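Local coordinates for protein ArCE4A (PDB 5LFZ) that is a metal-dependent deacetylase of carbohydrate esterase family 4 that probably removes acetyl groups from N-acetylated carbohydrates, at residues 31-36 and 80-85; 103-108 and 134-139; 155-160 and 183-188; 202-207 and 213-218. All blocks are in the same frame, centred on the assembly; numbering follows the deposited sequence.

Interaction 1 (31-36 and 80-85); sequences FDDGPG and GSHTFD. With NI (nickel (II) ion), chain B.
H82 and D33 meet at the nickel ion, each giving it one atom, while D32 lies over the histidine ring. The imidazole reaches the metal because CG of H82 stands anti to the backbone N (chi1 -158°), which carries the ring from the end of strand 78-81 toward residues 32 and 33. NE2 of H82 binds nickel at 2.1 Å, and OD1 of D33 binds it at the same length from beside the ring. OD1 sits at the ring edge, in its plane, and carboxylate and imidazole are nearly coplanar, 25° apart. D32 takes a face instead: its CG lies 3.8 Å above the H82 ring plane, displaced toward the rim, and its OD2 comes to 3.4 Å from H82 CE1. R120 holds both residues, accepting from H82 ND1 on its backbone O and forming a salt bridge to D32 OD1 through its guanidinium. With ND1 engaged in this way, the rotation of the imidazole is set and NE2 is presented to the metal. H86 completes the protein ligands, giving the Asp-His-His site characteristic of this deacetylase family, and three waters fill the remaining positions. One of these waters lies 1.9 Å from nickel and donates to D32 OD2 at 2.7 Å; a second donates to D33 OD2. The metal would be expected to polarise these waters, and the carboxylate of D32 is placed to orient one of them, consistent with a site built for hydrolysis.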
# COMPACT_ATOMS: atom_id res chain seq x y z
N PHE A 31 0.92 -2.69 1.84
CA PHE A 31 2.25 -3.30 1.82
C PHE A 31 3.18 -2.50 0.93
O PHE A 31 2.89 -2.30 -0.25
CB PHE A 31 2.18 -4.74 1.32
CG PHE A 31 1.35 -5.65 2.19
CD1 PHE A 31 1.90 -6.28 3.29
CD2 PHE A 31 0.01 -5.86 1.90
CE1 PHE A 31 1.14 -7.12 4.07
CE2 PHE A 31 -0.76 -6.69 2.69
CZ PHE A 31 -0.19 -7.32 3.78
N ASP A 32 4.30 -2.05 1.48
CA ASP A 32 5.26 -1.23 0.74
C ASP A 32 6.47 -2.01 0.26
O ASP A 32 6.85 -3.01 0.87
CB ASP A 32 5.80 -0.08 1.60
CG ASP A 32 4.83 1.05 1.78
OD1 ASP A 32 3.65 0.90 1.39
OD2 ASP A 32 5.25 2.08 2.33
N ASP A 33 7.07 -1.51 -0.82
CA ASP A 33 8.46 -1.81 -1.23
C ASP A 33 8.59 -3.07 -2.08
O ASP A 33 9.70 -3.44 -2.48
CB ASP A 33 9.40 -1.97 -0.03
CG ASP A 33 9.65 -0.68 0.74
OD1 ASP A 33 9.04 0.36 0.45
OD2 ASP A 33 10.46 -0.73 1.68
N GLY A 34 7.47 -3.74 -2.34
CA GLY A 34 7.48 -4.88 -3.23
C GLY A 34 7.38 -4.44 -4.68
O GLY A 34 7.50 -3.25 -4.97
N PRO A 35 7.17 -5.39 -5.59
CA PRO A 35 7.08 -6.83 -5.34
C PRO A 35 8.45 -7.47 -5.07
O PRO A 35 9.50 -6.89 -5.38
CB PRO A 35 6.48 -7.37 -6.64
CG PRO A 35 6.90 -6.38 -7.68
CD PRO A 35 6.92 -5.05 -7.00
N GLY A 36 8.43 -8.66 -4.49
CA GLY A 36 9.64 -9.40 -4.22
C GLY A 36 9.33 -10.87 -4.10
O GLY A 36 8.26 -11.32 -4.49
N GLY A 80 -0.60 0.78 -5.95
CA GLY A 80 -0.21 2.17 -5.80
C GLY A 80 1.25 2.35 -6.15
O GLY A 80 2.00 1.38 -6.24
N SER A 81 1.67 3.60 -6.36
CA SER A 81 3.07 3.89 -6.63
C SER A 81 3.85 4.19 -5.35
O SER A 81 3.35 4.89 -4.47
CB SER A 81 3.19 5.08 -7.59
OG SER A 81 4.54 5.51 -7.69
N HIS A 82 5.06 3.64 -5.25
CA HIS A 82 5.96 3.97 -4.15
C HIS A 82 7.23 4.64 -4.69
O HIS A 82 8.27 4.61 -4.03
CB HIS A 82 6.32 2.69 -3.36
CG HIS A 82 6.80 2.94 -1.96
ND1 HIS A 82 6.38 3.99 -1.18
CD2 HIS A 82 7.65 2.22 -1.18
CE1 HIS A 82 6.95 3.93 0.00
NE2 HIS A 82 7.73 2.86 0.03
N THR A 83 7.10 5.27 -5.86
CA THR A 83 8.21 5.80 -6.70
C THR A 83 9.07 4.67 -7.28
O THR A 83 8.77 3.49 -7.10
CB THR A 83 9.13 6.80 -5.95
OG1 THR A 83 10.02 6.11 -5.06
CG2 THR A 83 8.31 7.83 -5.18
N PHE A 84 10.12 5.04 -8.00
CA PHE A 84 10.86 4.05 -8.79
C PHE A 84 11.97 3.39 -7.99
O PHE A 84 12.06 2.16 -7.96
CB PHE A 84 11.46 4.69 -10.05
CG PHE A 84 11.96 3.67 -11.04
CD1 PHE A 84 13.30 3.35 -11.09
CD2 PHE A 84 11.07 3.03 -11.89
CE1 PHE A 84 13.76 2.40 -12.00
CE2 PHE A 84 11.53 2.08 -12.79
CZ PHE A 84 12.87 1.77 -12.85
N ASP A 85 12.81 4.18 -7.35
CA ASP A 85 13.95 3.62 -6.62
C ASP A 85 13.99 4.05 -5.15
O ASP A 85 15.06 4.10 -4.54
CB ASP A 85 15.25 4.00 -7.32
CG ASP A 85 15.27 5.45 -7.71
OD1 ASP A 85 14.82 6.27 -6.90
OD2 ASP A 85 15.73 5.76 -8.84
NI NI B . 9.09 2.16 1.45
O HOH W 1 7.86 2.12 2.95
O HOH W 2 10.30 1.39 2.97
O HOH W 3 9.01 3.98 2.58

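Interaction 2 (103-108 and 134-139); sequences WTDEAI and IPYPLV
D105 and Y136 approach from opposite directions and join through a single polar bond, in which Y136 OH donates to D105 OD2 at 2.5 Å. CG of D105 lies anti to its carbonyl carbon (chi1 -75°), which sends the carboxylate out from the helix to the phenol. The acceptor lies at the edge of the ring, near its plane, but the carboxylate itself is turned steeply, its plane 69° from that of the ring. The hydroxyl meets OD2 from above the carboxylate, 44° out of its plane. D105 OD1 is 3.3 Å from Y136 OH, at an angle too poor for a second bond. The aromatic ring is steadied by its own neighbour, since CG of P135 stands 3.6 Å above the Y136 ring plane, over its centre. Were the carboxylate lost, as with an alanine here, the hydroxyl of the buried Y136 would probably be left without its mate. The backbone of Y136 bonds to A212 shortly before strand 138-139. The contact is a structural tie within the NodB homology domain, a distorted β/α barrel, and joins the outer helix 94-112 to the loop leading into that strand.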
# COMPACT_ATOMS: atom_id res chain seq x y z
N TRP A 103 8.50 6.98 -14.36
CA TRP A 103 9.16 5.69 -14.57
C TRP A 103 8.39 4.57 -13.89
O TRP A 103 8.35 3.45 -14.39
CB TRP A 103 10.60 5.70 -14.05
CG TRP A 103 11.52 6.62 -14.78
CD1 TRP A 103 11.28 7.24 -15.97
CD2 TRP A 103 12.83 7.01 -14.37
NE1 TRP A 103 12.37 8.00 -16.33
CE2 TRP A 103 13.34 7.87 -15.37
CE3 TRP A 103 13.63 6.71 -13.27
CZ2 TRP A 103 14.60 8.44 -15.28
CZ3 TRP A 103 14.89 7.28 -13.18
CH2 TRP A 103 15.36 8.14 -14.19
N THR A 104 7.77 4.88 -12.76
CA THR A 104 7.02 3.87 -12.01
C THR A 104 5.72 3.56 -12.74
O THR A 104 5.34 2.39 -12.87
CB THR A 104 6.72 4.33 -10.57
OG1 THR A 104 7.95 4.68 -9.93
CG2 THR A 104 6.02 3.22 -9.77
N ASP A 105 5.07 4.60 -13.24
CA ASP A 105 3.83 4.43 -13.99
C ASP A 105 4.05 3.57 -15.23
O ASP A 105 3.22 2.72 -15.55
CB ASP A 105 3.24 5.78 -14.41
CG ASP A 105 2.60 6.53 -13.26
OD1 ASP A 105 2.40 5.91 -12.19
OD2 ASP A 105 2.26 7.72 -13.42
N GLU A 106 5.16 3.79 -15.92
CA GLU A 106 5.43 3.03 -17.14
C GLU A 106 5.61 1.56 -16.79
O GLU A 106 5.11 0.68 -17.49
CB GLU A 106 6.68 3.55 -17.86
CG GLU A 106 7.01 2.74 -19.10
CD GLU A 106 8.48 2.81 -19.48
OE1 GLU A 106 9.33 3.08 -18.61
OE2 GLU A 106 8.79 2.61 -20.67
N ALA A 107 6.33 1.31 -15.70
CA ALA A 107 6.58 -0.06 -15.27
C ALA A 107 5.27 -0.77 -14.92
O ALA A 107 5.04 -1.91 -15.33
CB ALA A 107 7.53 -0.08 -14.09
N ILE A 108 4.41 -0.09 -14.17
CA ILE A 108 3.12 -0.66 -13.78
C ILE A 108 2.23 -0.87 -15.01
O ILE A 108 1.56 -1.91 -15.14
CB ILE A 108 2.40 0.25 -12.75
CG1 ILE A 108 3.17 0.28 -11.42
CG2 ILE A 108 0.98 -0.24 -12.49
CD1 ILE A 108 2.68 1.35 -10.46
N ILE A 134 2.68 15.74 -7.95
CA ILE A 134 2.24 14.35 -7.97
C ILE A 134 0.77 14.26 -8.36
O ILE A 134 -0.09 14.84 -7.70
CB ILE A 134 2.48 13.69 -6.60
CG1 ILE A 134 3.99 13.62 -6.33
CG2 ILE A 134 1.87 12.30 -6.55
CD1 ILE A 134 4.33 13.48 -4.88
N PRO A 135 0.49 13.54 -9.45
CA PRO A 135 -0.83 13.52 -10.08
C PRO A 135 -1.84 12.62 -9.37
O PRO A 135 -2.92 12.38 -9.91
CB PRO A 135 -0.53 13.00 -11.49
CG PRO A 135 0.61 12.07 -11.28
CD PRO A 135 1.43 12.64 -10.15
N TYR A 136 -1.49 12.15 -8.18
CA TYR A 136 -2.32 11.22 -7.41
C TYR A 136 -2.44 11.70 -5.97
O TYR A 136 -1.58 12.44 -5.49
CB TYR A 136 -1.72 9.80 -7.42
CG TYR A 136 -1.27 9.32 -8.79
CD1 TYR A 136 -2.19 9.21 -9.83
CD2 TYR A 136 0.05 8.98 -9.04
CE1 TYR A 136 -1.80 8.77 -11.07
CE2 TYR A 136 0.45 8.54 -10.29
CZ TYR A 136 -0.48 8.44 -11.31
OH TYR A 136 -0.13 8.01 -12.58
N PRO A 137 -3.51 11.29 -5.27
CA PRO A 137 -3.51 11.53 -3.82
C PRO A 137 -2.30 10.88 -3.17
O PRO A 137 -1.89 9.80 -3.60
CB PRO A 137 -4.81 10.87 -3.35
CG PRO A 137 -5.67 10.80 -4.59
CD PRO A 137 -4.72 10.59 -5.72
N LEU A 138 -1.72 11.54 -2.17
CA LEU A 138 -0.65 10.94 -1.40
C LEU A 138 -1.24 10.17 -0.23
O LEU A 138 -1.97 10.73 0.60
CB LEU A 138 0.34 12.00 -0.91
CG LEU A 138 1.27 12.63 -1.95
CD1 LEU A 138 0.55 13.66 -2.82
CD2 LEU A 138 2.47 13.26 -1.27
N VAL A 139 -0.95 8.88 -0.16
CA VAL A 139 -1.53 8.05 0.88
C VAL A 139 -0.48 7.63 1.90
O VAL A 139 0.45 6.88 1.59
CB VAL A 139 -2.21 6.80 0.29
CG1 VAL A 139 -2.81 5.94 1.40
CG2 VAL A 139 -3.26 7.22 -0.74

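Interaction 3 (155-160 and 183-188); sequences KTVRIA and VPQLVS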
# COMPACT_ATOMS: atom_id res chain seq x y z
N LYS A 155 4.66 -9.36 16.41
CA LYS A 155 4.63 -7.95 16.78
C LYS A 155 3.88 -7.13 15.72
O LYS A 155 3.17 -6.18 16.05
CB LYS A 155 6.04 -7.41 16.99
CG LYS A 155 6.08 -5.94 17.39
CD LYS A 155 7.40 -5.59 18.05
CE LYS A 155 7.44 -4.13 18.48
NZ LYS A 155 8.64 -3.83 19.30
N THR A 156 4.05 -7.51 14.46
CA THR A 156 3.31 -6.88 13.37
C THR A 156 1.81 -7.02 13.62
O THR A 156 1.07 -6.05 13.56
CB THR A 156 3.68 -7.49 12.01
OG1 THR A 156 5.09 -7.34 11.79
CG2 THR A 156 2.91 -6.80 10.88
N VAL A 157 1.38 -8.24 13.92
CA VAL A 157 -0.02 -8.50 14.22
C VAL A 157 -0.50 -7.70 15.43
O VAL A 157 -1.56 -7.07 15.40
CB VAL A 157 -0.27 -10.00 14.48
CG1 VAL A 157 -1.67 -10.23 14.99
CG2 VAL A 157 -0.00 -10.81 13.21
N ARG A 158 0.30 -7.71 16.50
CA ARG A 158 -0.09 -7.05 17.74
C ARG A 158 -0.33 -5.56 17.54
O ARG A 158 -1.38 -5.04 17.95
CB ARG A 158 0.96 -7.26 18.83
CG ARG A 158 0.56 -6.65 20.18
CD ARG A 158 1.68 -6.75 21.21
NE ARG A 158 2.88 -6.03 20.79
CZ ARG A 158 4.12 -6.36 21.14
NH1 ARG A 158 4.33 -7.40 21.93
NH2 ARG A 158 5.15 -5.64 20.71
N ILE A 159 0.62 -4.88 16.91
CA ILE A 159 0.51 -3.44 16.69
C ILE A 159 -0.63 -3.11 15.74
O ILE A 159 -1.40 -2.18 15.98
CB ILE A 159 1.84 -2.85 16.15
CG1 ILE A 159 2.93 -2.99 17.21
CG2 ILE A 159 1.66 -1.38 15.76
CD1 ILE A 159 4.31 -2.59 16.73
N ALA A 160 -0.75 -3.87 14.66
CA ALA A 160 -1.83 -3.65 13.71
C ALA A 160 -3.19 -3.82 14.37
O ALA A 160 -4.08 -2.99 14.20
CB ALA A 160 -1.70 -4.60 12.52
N VAL A 183 0.30 -12.35 8.01
CA VAL A 183 -0.99 -12.08 7.38
C VAL A 183 -2.13 -13.03 7.77
O VAL A 183 -3.23 -12.54 8.06
CB VAL A 183 -0.85 -12.04 5.85
CG1 VAL A 183 -2.16 -12.40 5.16
CG2 VAL A 183 -0.42 -10.66 5.47
N PRO A 184 -1.90 -14.36 7.79
CA PRO A 184 -3.02 -15.23 8.17
C PRO A 184 -3.62 -14.85 9.52
O PRO A 184 -4.83 -14.76 9.65
CB PRO A 184 -2.39 -16.62 8.22
CG PRO A 184 -1.25 -16.53 7.28
CD PRO A 184 -0.70 -15.15 7.46
N GLN A 185 -2.75 -14.62 10.50
CA GLN A 185 -3.21 -14.24 11.83
C GLN A 185 -3.78 -12.82 11.87
O GLN A 185 -4.78 -12.56 12.54
CB GLN A 185 -2.06 -14.38 12.83
CG GLN A 185 -2.47 -14.08 14.26
CD GLN A 185 -1.32 -14.21 15.24
OE1 GLN A 185 -1.50 -14.08 16.45
NE2 GLN A 185 -0.12 -14.47 14.72
N LEU A 186 -3.14 -11.90 11.15
CA LEU A 186 -3.56 -10.50 11.17
C LEU A 186 -4.98 -10.35 10.61
O LEU A 186 -5.82 -9.66 11.19
CB LEU A 186 -2.58 -9.64 10.38
CG LEU A 186 -3.00 -8.17 10.31
CD1 LEU A 186 -3.25 -7.63 11.71
CD2 LEU A 186 -1.97 -7.32 9.58
N VAL A 187 -5.25 -11.02 9.49
CA VAL A 187 -6.58 -10.98 8.89
C VAL A 187 -7.62 -11.58 9.83
O VAL A 187 -8.68 -11.00 10.05
CB VAL A 187 -6.60 -11.72 7.55
CG1 VAL A 187 -8.01 -11.79 7.00
CG2 VAL A 187 -5.68 -11.02 6.56
N SER A 188 -7.31 -12.75 10.38
CA SER A 188 -8.23 -13.43 11.30
C SER A 188 -8.59 -12.53 12.47
O SER A 188 -9.76 -12.39 12.82
CB SER A 188 -7.61 -14.73 11.82
OG SER A 188 -7.47 -15.67 10.77
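The carbonyl oxygen of P184 is gripped twice by S188: OG donates to it at 3.0 Å and the backbone N at 3.3 Å, from opposite faces of the carbonyl plane. Q49 adds a further bond through its NE2, from just beyond helix 39-48. The face where the two helices meet is mainly apolar. V157 points its two methyls at the facing helix: CG1, anti to the backbone N (chi1 172°), lies against the extended chain of Q185, and CG2 packs 4.0 Å from CB of L186. The Q185 chain crosses the valine at about a right angle, and its amide NE2 goes on to Q154 OE1 at the start of the first helix. One turn after V157, CB of A160 presses on CD1 of L186 at 3.5 Å, tighter than usual for two carbons. The small alanine probably helps the axes of the short segments come to 9.2 Å, running nearly parallel at 19°. Helix, strand and helix follow in sequence, as fits the β/α barrel of the NodB fold: strand 168-173 packs against both helices, with I170 touching A160 and M172 touching L186, while V183 packs on L42 and L46 of helix 39-48.

Interaction 4 (202-207 and 213-218); sequences QLFAGT and KAYDHR
R218 leaves the backbone with CG anti to N (chi1 -174°) and stays extended as far as NE, a course that slides its chain past L203 in the opposite direction and delivers the guanidinium to the carbonyls of L203 and A205. There NH1 donates to L203 O at 2.7 Å, reaching the oxygen from above the carbonyl plane, 36° out of it. The same nitrogen makes a weak second bond, 3.4 Å long, to A205 O. T207 lies over one face of the guanidinium, its CG2 3.5 Å from R218 CZ. Its hydroxyl OG1 donates to F204 O at 2.7 Å, on the same oxygen that accepts from T207 N to close the type II turn from F204 to T207. A methionine in place of R218 would probably leave the L203 and A205 carbonyls without their shared donor and T207 CG2 without the flat group it covers. Beside this polar half, F204 packs on residues 215-217: its CZ meets CB of Y215 at 3.7 Å, and its CE1 lies 3.5 Å from H217 O. The F204 and Y215 rings meet obliquely, planes 63° apart, and F209 completes the aromatic group by stacking on F204 and touching Y215. The carbonyls of L203 and A205 present partial negative charge to the positive guanidinium, which probably fastens the last modelled residue to the 202-207 segment.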
# COMPACT_ATOMS: atom_id res chain seq x y z
N GLN A 202 -11.57 1.86 -1.94
CA GLN A 202 -12.83 1.64 -1.23
C GLN A 202 -12.89 2.44 0.07
O GLN A 202 -13.93 2.99 0.42
CB GLN A 202 -13.02 0.16 -0.91
CG GLN A 202 -13.05 -0.76 -2.11
CD GLN A 202 -13.13 -2.22 -1.70
OE1 GLN A 202 -12.13 -2.82 -1.30
NE2 GLN A 202 -14.33 -2.79 -1.78
N LEU A 203 -11.76 2.51 0.76
CA LEU A 203 -11.68 3.19 2.05
C LEU A 203 -12.04 4.66 1.91
O LEU A 203 -12.74 5.22 2.76
CB LEU A 203 -10.28 3.05 2.65
CG LEU A 203 -10.10 3.68 4.03
CD1 LEU A 203 -10.93 2.93 5.06
CD2 LEU A 203 -8.65 3.69 4.42
N PHE A 204 -11.59 5.29 0.82
CA PHE A 204 -11.84 6.71 0.61
C PHE A 204 -13.00 6.98 -0.33
O PHE A 204 -13.26 8.13 -0.68
CB PHE A 204 -10.59 7.40 0.08
CG PHE A 204 -9.52 7.59 1.12
CD1 PHE A 204 -9.54 8.69 1.96
CD2 PHE A 204 -8.50 6.67 1.25
CE1 PHE A 204 -8.56 8.86 2.92
CE2 PHE A 204 -7.51 6.83 2.21
CZ PHE A 204 -7.55 7.93 3.05
N ALA A 205 -13.70 5.93 -0.75
CA ALA A 205 -14.83 6.08 -1.66
C ALA A 205 -15.92 6.97 -1.07
O ALA A 205 -16.43 6.69 0.02
CB ALA A 205 -15.40 4.72 -2.02
N GLY A 206 -16.25 8.04 -1.78
CA GLY A 206 -17.28 8.96 -1.33
C GLY A 206 -16.73 10.22 -0.70
O GLY A 206 -17.41 11.25 -0.66
N THR A 207 -15.50 10.15 -0.21
CA THR A 207 -14.86 11.31 0.41
C THR A 207 -14.13 12.15 -0.62
O THR A 207 -13.97 11.73 -1.77
CB THR A 207 -13.87 10.89 1.51
OG1 THR A 207 -12.72 10.29 0.90
CG2 THR A 207 -14.52 9.90 2.47
N LYS A 213 -2.61 15.96 -2.53
CA LYS A 213 -2.95 16.10 -1.11
C LYS A 213 -2.55 14.82 -0.39
O LYS A 213 -2.54 13.75 -0.99
CB LYS A 213 -4.44 16.37 -0.91
CG LYS A 213 -4.97 17.61 -1.60
CD LYS A 213 -4.37 18.88 -1.02
CE LYS A 213 -5.25 20.08 -1.31
NZ LYS A 213 -4.59 21.38 -1.04
N ALA A 214 -2.25 14.93 0.90
CA ALA A 214 -1.85 13.76 1.68
C ALA A 214 -2.94 13.30 2.65
O ALA A 214 -3.60 14.12 3.29
CB ALA A 214 -0.55 14.04 2.43
N TYR A 215 -3.11 11.99 2.76
CA TYR A 215 -4.15 11.40 3.60
C TYR A 215 -3.57 10.25 4.40
O TYR A 215 -2.86 9.42 3.84
CB TYR A 215 -5.32 10.90 2.75
CG TYR A 215 -5.91 11.94 1.83
CD1 TYR A 215 -5.38 12.15 0.56
CD2 TYR A 215 -7.01 12.70 2.21
CE1 TYR A 215 -5.92 13.10 -0.29
CE2 TYR A 215 -7.56 13.65 1.36
CZ TYR A 215 -7.01 13.84 0.11
OH TYR A 215 -7.55 14.79 -0.74
N ASP A 216 -3.87 10.18 5.69
CA ASP A 216 -3.33 9.08 6.50
C ASP A 216 -4.43 8.23 7.14
O ASP A 216 -4.15 7.19 7.74
CB ASP A 216 -2.38 9.63 7.57
CG ASP A 216 -3.05 10.62 8.50
OD1 ASP A 216 -2.47 10.92 9.57
OD2 ASP A 216 -4.16 11.10 8.17
N HIS A 217 -5.67 8.66 6.98
CA HIS A 217 -6.82 8.04 7.63
C HIS A 217 -8.08 8.48 6.88
O HIS A 217 -8.08 9.54 6.27
CB HIS A 217 -6.88 8.46 9.11
CG HIS A 217 -7.92 7.74 9.91
ND1 HIS A 217 -9.24 8.14 9.95
CD2 HIS A 217 -7.83 6.67 10.73
CE1 HIS A 217 -9.92 7.33 10.75
NE2 HIS A 217 -9.08 6.43 11.23
N ARG A 218 -9.14 7.68 6.91
CA ARG A 218 -10.37 8.09 6.22
C ARG A 218 -10.95 9.34 6.87
O ARG A 218 -11.11 9.39 8.09
CB ARG A 218 -11.42 6.98 6.19
CG ARG A 218 -12.64 7.35 5.34
CD ARG A 218 -13.86 6.49 5.63
NE ARG A 218 -15.10 7.18 5.25
CZ ARG A 218 -15.73 7.02 4.09
NH1 ARG A 218 -15.24 6.19 3.18
NH2 ARG A 218 -16.85 7.68 3.84

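Overall arrangement
The four contacts follow one another along the chain, each closing its own loop before the next opens; none nests or crosses. Interaction 1 brings residues 31-36, on strand 26-32, to those following strand 78-81, at the metal. Interaction 2 then ties helix 94-112 to the approach of strand 138-139; it touches interaction 1 where F84 packs on W103 and S81 on T104. Interaction 3 pairs the helices before and after strand 168-173, and its V183 reaches F31 of interaction 1. Interaction 4 brings the C-terminal segment back to helix 200-203, and its strand 214-215 runs beside 138-139, linking it to interaction 2. Interactions 2 and 3 lie on opposite sides of the chain's centre, about 28 Å apart between centres.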